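Local coordinates for CCHC-type domain-containing protein (Trypanosoma brucei brucei, PDB 7C45) that binds single-stranded oligo(U) RNA at a two-calcium site and probably trims guide RNAs as a 3'-5' exonuclease of the RNase D family, at residues L122-I131 / I195-V203; S37-F45 / A188-L196. All coordinates share one frame; numbering follows the deposited sequence.

Interaction 1. Residues L122-I131 / I195-V203; sequences LDLQVFFTAI and ILLLSNYLV. With nucleotides of chain B.
L124 lies opposite S199, and F127 opposite L202 one turn later, as helix segments 124-131 and 195-202 run in nearly the same direction, 34° apart with axes 11.1 Å from each other. L124 is the knob: its side chain enters the hole formed by I195, L198, S199 and L202. With CG held anti to the carbonyl carbon (chi1 -67°) and the chain extended beyond it, CD1 reaches the opposite backbone, 3.3 Å from I195 O and 3.8 Å from L198 CB. CD2 faces the side of L202 and V203. F127 lies further along, with L202 CB over one ring face and CZ 3.4 Å from L202 O. At the margins, I131 CD1 meets L202 CD2 at 3.8 Å, while L122 and V203 lie alongside with their tips pointing opposite ways, CD2 against CG2. On another side of the first helix, Q125 NE2 donates to O2' of U8 of chain B at 2.8 Å, a bond to the ribose hydroxyl that distinguishes RNA from DNA. Through this single knob-in-hole fit and its apolar flanks, edge strand 121-123 and the start of helix 124-136 join the C-terminal end of helix 182-202 within the RNase H-like exonuclease domain.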
loop_
_atom_site.group_PDB
_atom_site.type_symbol
_atom_site.label_atom_id
_atom_site.label_comp_id
_atom_site.label_asym_id
_atom_site.label_seq_id
_atom_site.Cartn_x
_atom_site.Cartn_y
_atom_site.Cartn_z
ATOM N N LEU A 122 -6.261 -6.944 2.913
ATOM C CA LEU A 122 -4.865 -7.261 3.196
ATOM C C LEU A 122 -4.045 -6.013 2.941
ATOM O O LEU A 122 -4.038 -5.503 1.819
ATOM C CB LEU A 122 -4.370 -8.411 2.316
ATOM C CG LEU A 122 -2.916 -8.816 2.544
ATOM C CD1 LEU A 122 -2.782 -9.341 3.944
ATOM C CD2 LEU A 122 -2.575 -9.937 1.550
ATOM N N ASP A 123 -3.352 -5.526 3.972
ATOM C CA ASP A 123 -2.584 -4.290 3.891
ATOM C C ASP A 123 -1.127 -4.666 3.654
ATOM O O ASP A 123 -0.471 -5.237 4.531
ATOM C CB ASP A 123 -2.766 -3.473 5.168
ATOM C CG ASP A 123 -2.061 -2.131 5.125
ATOM O OD1 ASP A 123 -1.063 -1.958 4.421
ATOM O OD2 ASP A 123 -2.535 -1.224 5.842
ATOM N N LEU A 124 -0.626 -4.377 2.459
ATOM C CA LEU A 124 0.712 -4.854 2.115
ATOM C C LEU A 124 1.800 -4.075 2.847
ATOM O O LEU A 124 2.903 -4.602 3.065
ATOM C CB LEU A 124 0.920 -4.783 0.608
ATOM C CG LEU A 124 0.054 -5.736 -0.217
ATOM C CD1 LEU A 124 0.493 -5.664 -1.683
ATOM C CD2 LEU A 124 0.086 -7.185 0.310
ATOM N N GLN A 125 1.535 -2.824 3.222
ATOM C CA GLN A 125 2.502 -2.125 4.067
ATOM C C GLN A 125 2.653 -2.838 5.395
ATOM O O GLN A 125 3.776 -3.066 5.869
ATOM C CB GLN A 125 2.069 -0.679 4.308
ATOM C CG GLN A 125 3.121 0.156 5.021
ATOM C CD GLN A 125 2.597 1.519 5.446
ATOM O OE1 GLN A 125 1.617 1.611 6.168
ATOM N NE2 GLN A 125 3.236 2.580 4.966
ATOM N N VAL A 126 1.522 -3.206 6.006
ATOM C CA VAL A 126 1.534 -3.988 7.244
ATOM C C VAL A 126 2.254 -5.323 7.029
ATOM O O VAL A 126 3.040 -5.759 7.884
ATOM C CB VAL A 126 0.103 -4.186 7.770
ATOM C CG1 VAL A 126 0.084 -5.091 8.975
ATOM C CG2 VAL A 126 -0.506 -2.830 8.150
ATOM N N PHE A 127 1.986 -5.991 5.896
ATOM C CA PHE A 127 2.693 -7.231 5.556
ATOM C C PHE A 127 4.203 -7.020 5.622
ATOM O O PHE A 127 4.929 -7.780 6.282
ATOM C CB PHE A 127 2.270 -7.717 4.161
ATOM C CG PHE A 127 2.281 -9.235 3.991
ATOM C CD1 PHE A 127 3.320 -9.992 4.476
ATOM C CD2 PHE A 127 1.228 -9.875 3.368
ATOM C CE1 PHE A 127 3.340 -11.390 4.314
ATOM C CE2 PHE A 127 1.210 -11.271 3.215
ATOM C CZ PHE A 127 2.275 -12.023 3.698
ATOM N N PHE A 128 4.690 -5.969 4.971
ATOM C CA PHE A 128 6.127 -5.715 4.971
ATOM C C PHE A 128 6.628 -5.422 6.376
ATOM O O PHE A 128 7.679 -5.928 6.784
ATOM C CB PHE A 128 6.474 -4.567 4.031
ATOM C CG PHE A 128 7.962 -4.370 3.837
ATOM C CD1 PHE A 128 8.669 -5.189 2.968
ATOM C CD2 PHE A 128 8.642 -3.390 4.526
ATOM C CE1 PHE A 128 10.029 -5.016 2.789
ATOM C CE2 PHE A 128 10.004 -3.206 4.344
ATOM C CZ PHE A 128 10.693 -4.012 3.475
ATOM N N THR A 129 5.884 -4.616 7.144
ATOM C CA THR A 129 6.288 -4.375 8.527
ATOM C C THR A 129 6.316 -5.669 9.333
ATOM O O THR A 129 7.247 -5.892 10.110
ATOM C CB THR A 129 5.363 -3.344 9.176
ATOM O OG1 THR A 129 5.526 -2.110 8.485
ATOM C CG2 THR A 129 5.732 -3.147 10.645
ATOM N N ALA A 130 5.324 -6.552 9.140
ATOM C CA ALA A 130 5.262 -7.787 9.920
ATOM C C ALA A 130 6.482 -8.654 9.662
ATOM O O ALA A 130 6.979 -9.329 10.573
ATOM C CB ALA A 130 3.983 -8.561 9.583
ATOM N N ILE A 131 6.979 -8.624 8.432
ATOM C CA ILE A 131 8.207 -9.341 8.096
ATOM C C ILE A 131 9.378 -8.751 8.868
ATOM O O ILE A 131 10.160 -9.477 9.496
ATOM C CB ILE A 131 8.443 -9.297 6.578
ATOM C CG1 ILE A 131 7.374 -10.139 5.864
ATOM C CG2 ILE A 131 9.868 -9.762 6.206
ATOM C CD1 ILE A 131 7.365 -9.987 4.355
ATOM N N ILE A 195 0.705 -1.912 -5.948
ATOM C CA ILE A 195 0.094 -2.794 -4.966
ATOM C C ILE A 195 -0.141 -4.176 -5.556
ATOM O O ILE A 195 0.144 -5.191 -4.916
ATOM C CB ILE A 195 -1.215 -2.176 -4.445
ATOM C CG1 ILE A 195 -0.866 -0.955 -3.597
ATOM C CG2 ILE A 195 -1.970 -3.207 -3.624
ATOM C CD1 ILE A 195 -2.085 -0.052 -3.212
ATOM N N LEU A 196 -0.700 -4.240 -6.766
ATOM C CA LEU A 196 -1.005 -5.547 -7.330
ATOM C C LEU A 196 0.280 -6.318 -7.613
ATOM O O LEU A 196 0.379 -7.513 -7.317
ATOM C CB LEU A 196 -1.872 -5.388 -8.588
ATOM C CG LEU A 196 -2.418 -6.679 -9.214
ATOM C CD1 LEU A 196 -3.418 -7.344 -8.291
ATOM C CD2 LEU A 196 -3.038 -6.440 -10.600
ATOM N N LEU A 197 1.298 -5.645 -8.128
ATOM C CA LEU A 197 2.523 -6.383 -8.410
ATOM C C LEU A 197 3.208 -6.810 -7.117
ATOM O O LEU A 197 3.782 -7.905 -7.049
ATOM C CB LEU A 197 3.446 -5.561 -9.297
ATOM C CG LEU A 197 4.311 -4.407 -8.817
ATOM C CD1 LEU A 197 5.653 -4.886 -8.243
ATOM C CD2 LEU A 197 4.528 -3.441 -9.957
ATOM N N LEU A 198 3.141 -5.968 -6.073
ATOM C CA LEU A 198 3.724 -6.346 -4.790
ATOM C C LEU A 198 3.056 -7.573 -4.206
ATOM O O LEU A 198 3.713 -8.362 -3.508
ATOM C CB LEU A 198 3.612 -5.189 -3.798
ATOM C CG LEU A 198 4.683 -4.112 -4.013
ATOM C CD1 LEU A 198 4.381 -2.876 -3.168
ATOM C CD2 LEU A 198 6.091 -4.657 -3.719
ATOM N N SER A 199 1.746 -7.726 -4.430
ATOM C CA SER A 199 1.045 -8.897 -3.915
ATOM C C SER A 199 1.608 -10.176 -4.509
ATOM O O SER A 199 1.587 -11.215 -3.853
ATOM C CB SER A 199 -0.453 -8.812 -4.195
ATOM O OG SER A 199 -0.708 -8.935 -5.585
ATOM N N ASN A 200 2.147 -10.105 -5.727
ATOM C CA ASN A 200 2.735 -11.293 -6.345
ATOM C C ASN A 200 3.978 -11.742 -5.602
ATOM O O ASN A 200 4.310 -12.932 -5.601
ATOM C CB ASN A 200 3.083 -11.019 -7.808
ATOM C CG ASN A 200 1.860 -10.996 -8.708
ATOM O OD1 ASN A 200 0.820 -11.579 -8.382
ATOM N ND2 ASN A 200 1.983 -10.330 -9.850
ATOM N N TYR A 201 4.684 -10.808 -4.980
ATOM C CA TYR A 201 5.881 -11.161 -4.249
ATOM C C TYR A 201 5.582 -11.584 -2.823
ATOM O O TYR A 201 6.291 -12.430 -2.278
ATOM C CB TYR A 201 6.845 -9.979 -4.218
ATOM C CG TYR A 201 7.485 -9.646 -5.541
ATOM C CD1 TYR A 201 6.843 -8.816 -6.463
ATOM C CD2 TYR A 201 8.729 -10.147 -5.867
ATOM C CE1 TYR A 201 7.430 -8.504 -7.656
ATOM C CE2 TYR A 201 9.318 -9.841 -7.058
ATOM C CZ TYR A 201 8.677 -9.016 -7.943
ATOM O OH TYR A 201 9.285 -8.715 -9.126
ATOM N N LEU A 202 4.553 -11.001 -2.204
ATOM C CA LEU A 202 4.323 -11.161 -0.778
ATOM C C LEU A 202 3.285 -12.218 -0.450
ATOM O O LEU A 202 3.365 -12.832 0.616
ATOM C CB LEU A 202 3.898 -9.817 -0.169
ATOM C CG LEU A 202 4.997 -8.744 -0.122
ATOM C CD1 LEU A 202 4.466 -7.352 0.285
ATOM C CD2 LEU A 202 6.140 -9.177 0.810
ATOM N N VAL A 203 2.325 -12.448 -1.339
ATOM C CA VAL A 203 1.185 -13.317 -1.086
ATOM C C VAL A 203 1.415 -14.638 -1.800
ATOM O O VAL A 203 1.815 -14.659 -2.973
ATOM C CB VAL A 203 -0.123 -12.654 -1.555
ATOM C CG1 VAL A 203 -1.325 -13.483 -1.155
ATOM C CG2 VAL A 203 -0.216 -11.269 -0.992
ATOM P P U B 8 7.435 8.328 5.789
ATOM O OP1 U B 8 7.371 9.525 6.655
ATOM O OP2 U B 8 8.585 7.405 5.958
ATOM O "O5'" U B 8 6.043 7.595 5.952
ATOM C "C5'" U B 8 5.940 6.190 5.850
ATOM C "C4'" U B 8 4.507 5.763 5.959
ATOM O "O4'" U B 8 3.968 6.189 7.232
ATOM C "C3'" U B 8 3.546 6.344 4.938
ATOM O "O3'" U B 8 3.600 5.647 3.711
ATOM C "C2'" U B 8 2.205 6.222 5.645
ATOM O "O2'" U B 8 1.728 4.879 5.594
ATOM C "C1'" U B 8 2.609 6.516 7.091
ATOM N N1 U B 8 2.468 7.946 7.457
ATOM C C2 U B 8 1.219 8.387 7.808
ATOM O O2 U B 8 0.246 7.663 7.771
ATOM N N3 U B 8 1.161 9.718 8.167
ATOM C C4 U B 8 2.246 10.578 8.227
ATOM O O4 U B 8 2.084 11.752 8.575
ATOM C C5 U B 8 3.512 10.018 7.872
ATOM C C6 U B 8 3.579 8.737 7.510
#

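Interaction 2. Residues S37-F45 / A188-L196. With CA (calcium ion), chain E; CA (calcium ion), chain F; nucleotides of chain B.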
loop_
_atom_site.group_PDB
_atom_site.type_symbol
_atom_site.label_atom_id
_atom_site.label_comp_id
_atom_site.label_asym_id
_atom_site.label_seq_id
_atom_site.Cartn_x
_atom_site.Cartn_y
_atom_site.Cartn_z
ATOM N N SER A 37 -8.513 -10.734 -6.432
ATOM C CA SER A 37 -7.833 -9.692 -5.674
ATOM C C SER A 37 -8.008 -8.350 -6.373
ATOM O O SER A 37 -7.892 -8.266 -7.598
ATOM C CB SER A 37 -6.339 -9.997 -5.511
ATOM O OG SER A 37 -6.165 -11.204 -4.812
ATOM N N ILE A 38 -8.284 -7.303 -5.591
ATOM C CA ILE A 38 -8.445 -5.948 -6.112
ATOM C C ILE A 38 -7.562 -5.019 -5.296
ATOM O O ILE A 38 -7.792 -4.854 -4.098
ATOM C CB ILE A 38 -9.901 -5.456 -6.040
ATOM C CG1 ILE A 38 -10.857 -6.424 -6.733
ATOM C CG2 ILE A 38 -10.009 -4.041 -6.612
ATOM C CD1 ILE A 38 -12.263 -6.068 -6.489
ATOM N N ALA A 39 -6.558 -4.427 -5.937
ATOM C CA ALA A 39 -5.753 -3.387 -5.314
ATOM C C ALA A 39 -6.548 -2.087 -5.292
ATOM O O ALA A 39 -7.085 -1.682 -6.326
ATOM C CB ALA A 39 -4.456 -3.187 -6.087
ATOM N N LEU A 40 -6.589 -1.431 -4.133
ATOM C CA LEU A 40 -7.357 -0.201 -3.957
ATOM C C LEU A 40 -6.484 0.929 -3.442
ATOM O O LEU A 40 -5.498 0.707 -2.741
ATOM C CB LEU A 40 -8.504 -0.388 -2.996
ATOM C CG LEU A 40 -9.640 -1.264 -3.492
ATOM C CD1 LEU A 40 -10.597 -1.536 -2.352
ATOM C CD2 LEU A 40 -10.389 -0.593 -4.645
ATOM N N ASP A 41 -6.898 2.147 -3.777
ATOM C CA ASP A 41 -6.222 3.368 -3.374
ATOM C C ASP A 41 -7.264 4.480 -3.445
ATOM O O ASP A 41 -8.281 4.351 -4.128
ATOM C CB ASP A 41 -5.022 3.618 -4.282
ATOM C CG ASP A 41 -4.133 4.751 -3.826
ATOM O OD1 ASP A 41 -4.172 5.141 -2.662
ATOM O OD2 ASP A 41 -3.371 5.226 -4.673
ATOM N N ILE A 42 -7.011 5.570 -2.724
ATOM C CA ILE A 42 -7.933 6.708 -2.751
ATOM C C ILE A 42 -7.126 7.988 -2.864
ATOM O O ILE A 42 -6.121 8.157 -2.166
ATOM C CB ILE A 42 -8.833 6.756 -1.497
ATOM C CG1 ILE A 42 -9.711 5.502 -1.400
ATOM C CG2 ILE A 42 -9.686 7.998 -1.510
ATOM C CD1 ILE A 42 -10.535 5.452 -0.115
ATOM N N GLU A 43 -7.569 8.898 -3.740
ATOM C CA GLU A 43 -7.092 10.279 -3.743
ATOM C C GLU A 43 -8.189 11.205 -3.237
ATOM O O GLU A 43 -9.326 11.145 -3.712
ATOM C CB GLU A 43 -6.655 10.746 -5.133
ATOM C CG GLU A 43 -5.547 9.904 -5.810
ATOM C CD GLU A 43 -4.354 9.609 -4.905
ATOM O OE1 GLU A 43 -3.845 10.566 -4.289
ATOM O OE2 GLU A 43 -3.899 8.426 -4.854
ATOM N N ALA A 44 -7.833 12.086 -2.302
ATOM C CA ALA A 44 -8.819 12.951 -1.669
ATOM C C ALA A 44 -8.347 14.401 -1.723
ATOM O O ALA A 44 -7.160 14.685 -1.893
ATOM C CB ALA A 44 -9.080 12.514 -0.217
ATOM N N PHE A 45 -9.301 15.322 -1.602
ATOM C CA PHE A 45 -8.952 16.731 -1.482
ATOM C C PHE A 45 -7.914 16.919 -0.381
ATOM O O PHE A 45 -8.101 16.439 0.736
ATOM C CB PHE A 45 -10.184 17.568 -1.125
ATOM C CG PHE A 45 -11.191 17.756 -2.237
ATOM C CD1 PHE A 45 -11.255 16.922 -3.331
ATOM C CD2 PHE A 45 -12.086 18.811 -2.152
ATOM C CE1 PHE A 45 -12.223 17.124 -4.327
ATOM C CE2 PHE A 45 -13.028 19.029 -3.122
ATOM C CZ PHE A 45 -13.100 18.168 -4.222
ATOM N N ALA A 188 -2.437 9.326 -10.115
ATOM C CA ALA A 188 -3.401 8.558 -9.341
ATOM C C ALA A 188 -3.359 7.076 -9.681
ATOM O O ALA A 188 -3.685 6.246 -8.834
ATOM C CB ALA A 188 -4.820 9.097 -9.559
ATOM N N ALA A 189 -2.988 6.722 -10.910
ATOM C CA ALA A 189 -3.035 5.316 -11.302
ATOM C C ALA A 189 -1.873 4.500 -10.758
ATOM O O ALA A 189 -1.982 3.280 -10.687
ATOM C CB ALA A 189 -3.036 5.184 -12.825
ATOM N N GLY A 190 -0.784 5.148 -10.348
ATOM C CA GLY A 190 0.459 4.420 -10.127
ATOM C C GLY A 190 0.400 3.453 -8.959
ATOM O O GLY A 190 0.860 2.317 -9.063
ATOM N N ASP A 191 -0.163 3.882 -7.827
ATOM C CA ASP A 191 -0.032 3.064 -6.624
ATOM C C ASP A 191 -0.702 1.700 -6.758
ATOM O O ASP A 191 -0.162 0.705 -6.263
ATOM C CB ASP A 191 -0.583 3.786 -5.404
ATOM C CG ASP A 191 0.323 4.886 -4.916
ATOM O OD1 ASP A 191 1.512 4.903 -5.284
ATOM O OD2 ASP A 191 -0.163 5.739 -4.154
ATOM N N VAL A 192 -1.885 1.620 -7.392
ATOM C CA VAL A 192 -2.566 0.329 -7.399
ATOM C C VAL A 192 -1.841 -0.663 -8.299
ATOM O O VAL A 192 -1.879 -1.868 -8.039
ATOM C CB VAL A 192 -4.048 0.432 -7.796
ATOM C CG1 VAL A 192 -4.883 0.997 -6.620
ATOM C CG2 VAL A 192 -4.232 1.234 -9.099
ATOM N N ARG A 193 -1.180 -0.182 -9.356
ATOM C CA ARG A 193 -0.306 -1.074 -10.125
ATOM C C ARG A 193 0.766 -1.664 -9.222
ATOM O O ARG A 193 1.026 -2.869 -9.243
ATOM C CB ARG A 193 0.365 -0.331 -11.286
ATOM C CG ARG A 193 -0.538 0.165 -12.395
ATOM C CD ARG A 193 0.318 0.581 -13.588
ATOM N NE ARG A 193 -0.415 1.371 -14.551
ATOM C CZ ARG A 193 -0.356 2.696 -14.641
ATOM N NH1 ARG A 193 0.393 3.405 -13.801
ATOM N NH2 ARG A 193 -1.074 3.327 -15.557
ATOM N N HIS A 194 1.405 -0.810 -8.430
ATOM C CA HIS A 194 2.451 -1.254 -7.514
ATOM C C HIS A 194 1.905 -2.189 -6.449
ATOM O O HIS A 194 2.551 -3.162 -6.087
ATOM C CB HIS A 194 3.102 -0.043 -6.859
ATOM C CG HIS A 194 3.764 0.867 -7.834
ATOM N ND1 HIS A 194 4.378 0.409 -8.980
ATOM C CD2 HIS A 194 3.903 2.210 -7.838
ATOM C CE1 HIS A 194 4.868 1.435 -9.651
ATOM N NE2 HIS A 194 4.595 2.536 -8.980
ATOM N N ILE A 195 0.705 -1.912 -5.948
ATOM C CA ILE A 195 0.094 -2.794 -4.966
ATOM C C ILE A 195 -0.141 -4.176 -5.556
ATOM O O ILE A 195 0.144 -5.191 -4.916
ATOM C CB ILE A 195 -1.215 -2.176 -4.445
ATOM C CG1 ILE A 195 -0.866 -0.955 -3.597
ATOM C CG2 ILE A 195 -1.970 -3.207 -3.624
ATOM C CD1 ILE A 195 -2.085 -0.052 -3.212
ATOM N N LEU A 196 -0.700 -4.240 -6.766
ATOM C CA LEU A 196 -1.005 -5.547 -7.330
ATOM C C LEU A 196 0.280 -6.318 -7.613
ATOM O O LEU A 196 0.379 -7.513 -7.317
ATOM C CB LEU A 196 -1.872 -5.388 -8.588
ATOM C CG LEU A 196 -2.418 -6.679 -9.214
ATOM C CD1 LEU A 196 -3.418 -7.344 -8.291
ATOM C CD2 LEU A 196 -3.038 -6.440 -10.600
HETATM CA CA CA E . -2.202 7.030 -4.224
HETATM CA CA CA F . -2.930 5.638 -0.673
ATOM P P U B 10 -1.420 8.147 -0.898
ATOM O OP1 U B 10 -2.056 7.479 -2.050
ATOM O OP2 U B 10 0.016 8.555 -0.954
ATOM O "O5'" U B 10 -2.272 9.441 -0.510
ATOM C "C5'" U B 10 -3.687 9.416 -0.606
ATOM C "C4'" U B 10 -4.297 10.718 -0.160
ATOM O "O4'" U B 10 -3.732 11.090 1.112
ATOM C "C3'" U B 10 -4.025 11.922 -1.046
ATOM O "O3'" U B 10 -4.902 11.993 -2.146
ATOM C "C2'" U B 10 -4.199 13.088 -0.087
ATOM O "O2'" U B 10 -5.583 13.366 0.080
ATOM C "C1'" U B 10 -3.659 12.494 1.212
ATOM N N1 U B 10 -2.255 12.870 1.465
ATOM C C2 U B 10 -2.064 14.119 2.011
ATOM O O2 U B 10 -2.999 14.869 2.251
ATOM N N3 U B 10 -0.751 14.440 2.247
ATOM C C4 U B 10 0.349 13.641 2.003
ATOM O O4 U B 10 1.465 14.074 2.270
ATOM C C5 U B 10 0.063 12.354 1.446
ATOM C C6 U B 10 -1.207 12.016 1.203
HETATM O O HOH W 1 -3.416 4.003 -7.249
HETATM O O HOH W 2 -5.022 6.606 -0.078
HETATM O O HOH W 3 -1.186 6.705 -6.884
HETATM O O HOH W 4 -0.640 8.850 -4.874
HETATM O O HOH W 5 -1.155 3.964 -0.703
HETATM O O HOH W 6 -3.686 3.904 0.925
#
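D41 of strand 37-44 and D191 of helix 182-202 bind the same calcium ion side by side. From the backbone outward, D41 CB rests against V192 CG1 at 3.5 Å, and CG, anti to the backbone N (chi1 -172°), carries the carboxylate between two metals. OD1 binds the chain F calcium ion at 2.4 Å. OD2 binds the chain E ion at 2.2 Å, lies close to D191 CB and accepts from water 1, which also donates to A188 O and accepts from V192 N, tying the carboxylate to the helix backbone. D191 OD2 completes the helix's share of the chain E site; the two carboxylate planes are turned 42° apart, and their OD2 atoms are 3.3 Å from each other, a closeness that the shared cation probably makes tolerable. E43 CG touches A188 CB, and the chain bends there to divide its carboxylate's work: OE2 binds the chain E calcium ion while OE1 accepts from O3' of U10 of chain B. OP1 of U10 bridges both ions. A44 grips the same ribose through its backbone, N donating to O3' and O accepting from O2' at 2.8 Å, so both hydroxyls are read. Beyond the metals, methyl groups pack on the strand's side chains and carbonyls. V192 CG1 lies beside A39 O, and A39 CB presses on I195 CG2 at a tight 3.5 Å, while I195 CD1 reaches L40 O. Strand and helix run roughly antiparallel, 146° apart with segment axes 7.3 Å from each other. Two metal ions bridged by an aspartate and a phosphate oxygen, one held by three carboxylates, are characteristic of DEDD-family 3'-5' exonucleases, with D41 and E43 as the Asp-x-Glu motif on a central strand.

How the interactions relate
Interactions 1 and 2 are both largely buried and use successive, overlapping parts of helix 182-202, sharing I195 and L196, with centres 13 Å apart. Interaction 2 takes the helix segment beginning at A188 and sets it against an inner strand of the mixed sheet; interaction 1 continues along the same helix to its C-terminal end and reaches the edge strand and the helix that follows it. I195 serves both. Both segment pairs pack through apolar groups, and interaction 2 adds metal-binding carboxylates at one end. There the RNA meets both the metals and the strand, whereas in interaction 1 it touches away from the helix-helix interface.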